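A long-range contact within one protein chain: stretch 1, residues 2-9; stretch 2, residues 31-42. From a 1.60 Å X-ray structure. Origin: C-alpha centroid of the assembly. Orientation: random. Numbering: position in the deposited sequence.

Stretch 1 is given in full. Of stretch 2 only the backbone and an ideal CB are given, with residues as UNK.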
# COMPACT_ATOMS: atom_id res chain seq x y z
N GLN A 2 2.38 8.50 -13.79
CA GLN A 2 2.26 7.57 -12.68
C GLN A 2 3.47 7.78 -11.71
O GLN A 2 4.55 8.09 -12.21
CB GLN A 2 2.40 6.12 -13.20
CG GLN A 2 1.35 5.75 -14.25
CD GLN A 2 -0.05 5.86 -13.64
OE1 GLN A 2 -0.81 6.76 -13.98
NE2 GLN A 2 -0.33 4.93 -12.74
N SER A 3 3.22 7.56 -10.45
CA SER A 3 4.15 7.50 -9.36
C SER A 3 4.93 6.20 -9.48
O SER A 3 4.52 5.34 -10.26
CB SER A 3 3.51 7.64 -8.00
OG SER A 3 2.99 8.98 -7.82
N THR A 4 6.03 6.08 -8.74
CA THR A 4 6.83 4.85 -8.92
C THR A 4 6.58 3.91 -7.75
O THR A 4 6.52 4.34 -6.61
CB THR A 4 8.34 5.29 -8.84
OG1 THR A 4 8.55 6.12 -10.02
CG2 THR A 4 9.27 4.12 -9.04
N VAL A 5 6.60 2.60 -8.04
CA VAL A 5 6.58 1.65 -6.87
C VAL A 5 8.01 1.11 -6.81
O VAL A 5 8.52 0.47 -7.75
CB VAL A 5 5.60 0.50 -7.18
CG1 VAL A 5 5.62 -0.51 -5.99
CG2 VAL A 5 4.18 1.06 -7.35
N HIS A 6 8.73 1.48 -5.76
CA HIS A 6 10.16 1.07 -5.74
C HIS A 6 10.22 -0.32 -5.06
O HIS A 6 9.53 -0.51 -4.06
CB HIS A 6 10.93 2.04 -4.85
CG HIS A 6 10.82 3.46 -5.30
ND1 HIS A 6 11.73 3.99 -6.22
CD2 HIS A 6 9.96 4.45 -4.91
CE1 HIS A 6 11.40 5.29 -6.39
NE2 HIS A 6 10.35 5.58 -5.63
N ILE A 7 11.05 -1.18 -5.57
CA ILE A 7 11.18 -2.53 -4.95
C ILE A 7 12.41 -2.49 -4.03
O ILE A 7 13.51 -2.32 -4.47
CB ILE A 7 11.43 -3.58 -6.06
CG1 ILE A 7 10.26 -3.62 -7.08
CG2 ILE A 7 11.50 -4.97 -5.37
CD1 ILE A 7 8.92 -3.89 -6.39
N VAL A 8 12.13 -2.53 -2.72
CA VAL A 8 13.21 -2.36 -1.75
C VAL A 8 14.26 -3.44 -1.97
O VAL A 8 13.95 -4.63 -2.00
CB VAL A 8 12.64 -2.45 -0.33
CG1 VAL A 8 13.78 -2.45 0.69
CG2 VAL A 8 11.70 -1.29 -0.04
N GLY A 9 15.50 -3.01 -2.19
CA GLY A 9 16.59 -3.96 -2.45
C GLY A 9 16.58 -4.55 -3.83
O GLY A 9 17.37 -5.50 -4.08
N UNK A 31 15.47 8.33 -6.16
CA UNK A 31 14.84 9.59 -5.66
C UNK A 31 13.38 9.22 -5.29
O UNK A 31 12.73 8.55 -6.12
CB UNK A 31 14.89 10.71 -6.70
N UNK A 32 12.96 9.51 -4.09
CA UNK A 32 11.61 9.07 -3.65
C UNK A 32 10.70 10.31 -3.57
O UNK A 32 11.09 11.26 -2.90
CB UNK A 32 11.67 8.35 -2.30
N UNK A 33 9.55 10.26 -4.22
CA UNK A 33 8.64 11.44 -4.20
C UNK A 33 7.31 11.08 -3.57
O UNK A 33 6.87 9.92 -3.68
CB UNK A 33 8.41 11.98 -5.61
N UNK A 34 6.67 12.06 -2.96
CA UNK A 34 5.36 11.84 -2.31
C UNK A 34 4.46 11.19 -3.34
O UNK A 34 4.50 11.56 -4.51
CB UNK A 34 4.75 13.14 -1.79
N UNK A 35 3.71 10.16 -2.96
CA UNK A 35 2.90 9.46 -3.98
C UNK A 35 3.53 8.15 -4.39
O UNK A 35 2.87 7.21 -4.84
CB UNK A 35 2.71 10.34 -5.22
N UNK A 36 4.86 8.04 -4.25
CA UNK A 36 5.48 6.74 -4.67
C UNK A 36 5.15 5.74 -3.51
O UNK A 36 4.75 6.12 -2.45
CB UNK A 36 6.99 6.87 -4.90
N UNK A 37 5.47 4.47 -3.84
CA UNK A 37 5.26 3.45 -2.77
C UNK A 37 6.56 2.62 -2.70
O UNK A 37 7.37 2.62 -3.61
CB UNK A 37 4.05 2.56 -3.05
N UNK A 38 6.67 1.90 -1.57
CA UNK A 38 7.87 1.04 -1.36
C UNK A 38 7.26 -0.41 -1.21
O UNK A 38 6.36 -0.54 -0.41
CB UNK A 38 8.69 1.47 -0.14
N UNK A 39 7.78 -1.30 -2.02
CA UNK A 39 7.31 -2.69 -1.93
C UNK A 39 8.40 -3.55 -1.24
O UNK A 39 9.52 -3.60 -1.79
CB UNK A 39 6.98 -3.24 -3.32
N UNK A 40 8.04 -4.19 -0.15
CA UNK A 40 9.04 -5.07 0.56
C UNK A 40 8.58 -6.54 0.28
O UNK A 40 7.45 -6.85 0.61
CB UNK A 40 9.10 -4.78 2.06
N UNK A 41 9.46 -7.29 -0.35
CA UNK A 41 9.16 -8.69 -0.71
C UNK A 41 10.07 -9.59 0.17
O UNK A 41 11.28 -9.40 0.25
CB UNK A 41 9.39 -8.95 -2.20
N UNK A 42 9.41 -10.55 0.83
CA UNK A 42 10.26 -11.46 1.68
C UNK A 42 9.43 -12.74 1.86
O UNK A 42 8.22 -12.74 1.66
CB UNK A 42 10.62 -10.84 3.03

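Stretch 1 offers one edge of a parallel pairing, and the second stretch runs alongside it from position 36 to 40. At position 31 the CB points sideways with nothing of stretch 1 within reach, so almost any residue suits; it is Thr31, whose carbonyl O lies 3.5 Å from His6 CE1.

At position 32 the ideal CB stands 4.5 Å from His6 NE2. An aliphatic or aromatic side chain could lie against the imidazole; Phe32 does so edge-to-face, its CD1 3.5 Å from His6 NE2 over one face of the ring. Position 33 meets open space, which tolerates many residues, and holds Arg33. Position 34 points away, again a loose requirement, and is Val34.

Position 35 is strict. Its phi of 103° and psi of -27° would jam a CB against the preceding carbonyl, and that CB would also sit 3.0 Å from Ser3 OG, a clash. Glycine is called for, and Gly35 is the third residue of a type II turn from Arg33 to position 36.

Position 36 faces two donors, Thr4 N and His6 NE2, with its ideal CB only 3.1 Å from Thr4 O. A short side chain with two acceptor oxygens is wanted, which points to Asp; Asn could serve only one of these donors with its single oxygen. Asp36 divides its carboxylate between them: OD1 accepts from Thr4 N at 2.9 Å, OD2 from His6 NE2 at 2.9 Å. OD2 also accepts from Arg33 N at 2.9 Å, bracing the turn, so the same carboxylate holds the turn and stretch 1 together, while a water joins OD1, Ser3 OG and Val34 O.

From here the pairing is made by backbone atoms, so it asks little of the side chains beyond a free N-H at 37 and 39. At position 37 the CB shares a face with Val5, its ideal position 4.5 Å from Val5 CG1; small or beta-branched residues would fit. Ser37 is found, its N donating to Thr4 O (3.0 Å) and its O accepting from His6 N (2.8 Å).

Position 38 turns to the face of His6, with Val8 CG2 4.1 Å from the ideal CB, so an aliphatic residue suits. Leu38 places CD2 4.1 Å from His6 CB.

Position 39 returns to the Val5 and Ile7 face, where a long side chain with an aliphatic stem could cover both. Gln39 packs CB 3.7 Å from Ile7 CD1 and brings OE1 4.0 Å from Val5 CG1; its N bonds His6 O at 2.8 Å, and its O accepts from Val8 N at 3.0 Å.

At position 40 the CB points away, yet a large apolar group can reach back to Val8: Phe40 lays a ring face under Val8 CG2, 3.8 Å from its centroid. Position 41 leaves wide choice; Asn41 receives Gln39 NE2 on OD1 at 2.8 Å. Position 42, beyond reach, is Phe42.

Stretch 2, residues 31-42: TFRVGDSLQFNF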
# COMPACT_ATOMS: atom_id res chain seq x y z
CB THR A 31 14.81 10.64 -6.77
OG1 THR A 31 16.14 11.09 -6.97
CG2 THR A 31 13.97 11.86 -6.39
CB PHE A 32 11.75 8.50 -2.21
CG PHE A 32 12.65 7.26 -2.21
CD1 PHE A 32 12.17 6.04 -2.66
CD2 PHE A 32 13.97 7.37 -1.79
CE1 PHE A 32 13.01 4.93 -2.67
CE2 PHE A 32 14.82 6.25 -1.82
CZ PHE A 32 14.33 5.03 -2.27
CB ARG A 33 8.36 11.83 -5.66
CG ARG A 33 9.63 12.29 -6.39
CD ARG A 33 9.26 12.70 -7.83
NE ARG A 33 10.46 13.12 -8.56
CZ ARG A 33 11.01 14.32 -8.46
NH1 ARG A 33 10.64 15.16 -7.48
NH2 ARG A 33 11.91 14.76 -9.35
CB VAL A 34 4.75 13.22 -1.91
CG1 VAL A 34 3.31 13.05 -1.51
CG2 VAL A 34 5.55 13.80 -0.74
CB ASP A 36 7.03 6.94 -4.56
CG ASP A 36 7.57 7.69 -5.76
OD1 ASP A 36 6.78 8.02 -6.67
OD2 ASP A 36 8.79 7.97 -5.80
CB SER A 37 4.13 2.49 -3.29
OG SER A 37 2.89 3.20 -3.28
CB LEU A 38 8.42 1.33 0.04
CG LEU A 38 9.25 2.57 0.25
CD1 LEU A 38 9.89 2.56 1.63
CD2 LEU A 38 10.31 2.69 -0.86
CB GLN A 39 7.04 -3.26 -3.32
CG GLN A 39 6.65 -4.74 -3.24
CD GLN A 39 5.97 -5.21 -4.49
OE1 GLN A 39 5.36 -4.40 -5.20
NE2 GLN A 39 6.05 -6.51 -4.77
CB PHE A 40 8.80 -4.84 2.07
CG PHE A 40 9.30 -3.48 2.55
CD1 PHE A 40 8.46 -2.37 2.44
CD2 PHE A 40 10.53 -3.32 3.12
CE1 PHE A 40 8.89 -1.14 2.95
CE2 PHE A 40 10.98 -2.09 3.60
CZ PHE A 40 10.14 -0.99 3.47
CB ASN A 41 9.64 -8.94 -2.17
CG ASN A 41 8.74 -8.21 -3.17
OD1 ASN A 41 7.56 -8.07 -3.02
ND2 ASN A 41 9.41 -7.79 -4.27
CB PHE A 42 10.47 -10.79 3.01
CG PHE A 42 9.28 -10.22 3.70
CD1 PHE A 42 8.84 -8.92 3.41
CD2 PHE A 42 8.57 -10.94 4.65
CE1 PHE A 42 7.75 -8.39 4.08
CE2 PHE A 42 7.48 -10.43 5.30
CZ PHE A 42 7.04 -9.13 5.01
O HOH W 1 5.02 10.49 -6.93
O HOH W 2 8.02 9.25 -8.93
O HOH W 3 11.50 -5.85 -1.71
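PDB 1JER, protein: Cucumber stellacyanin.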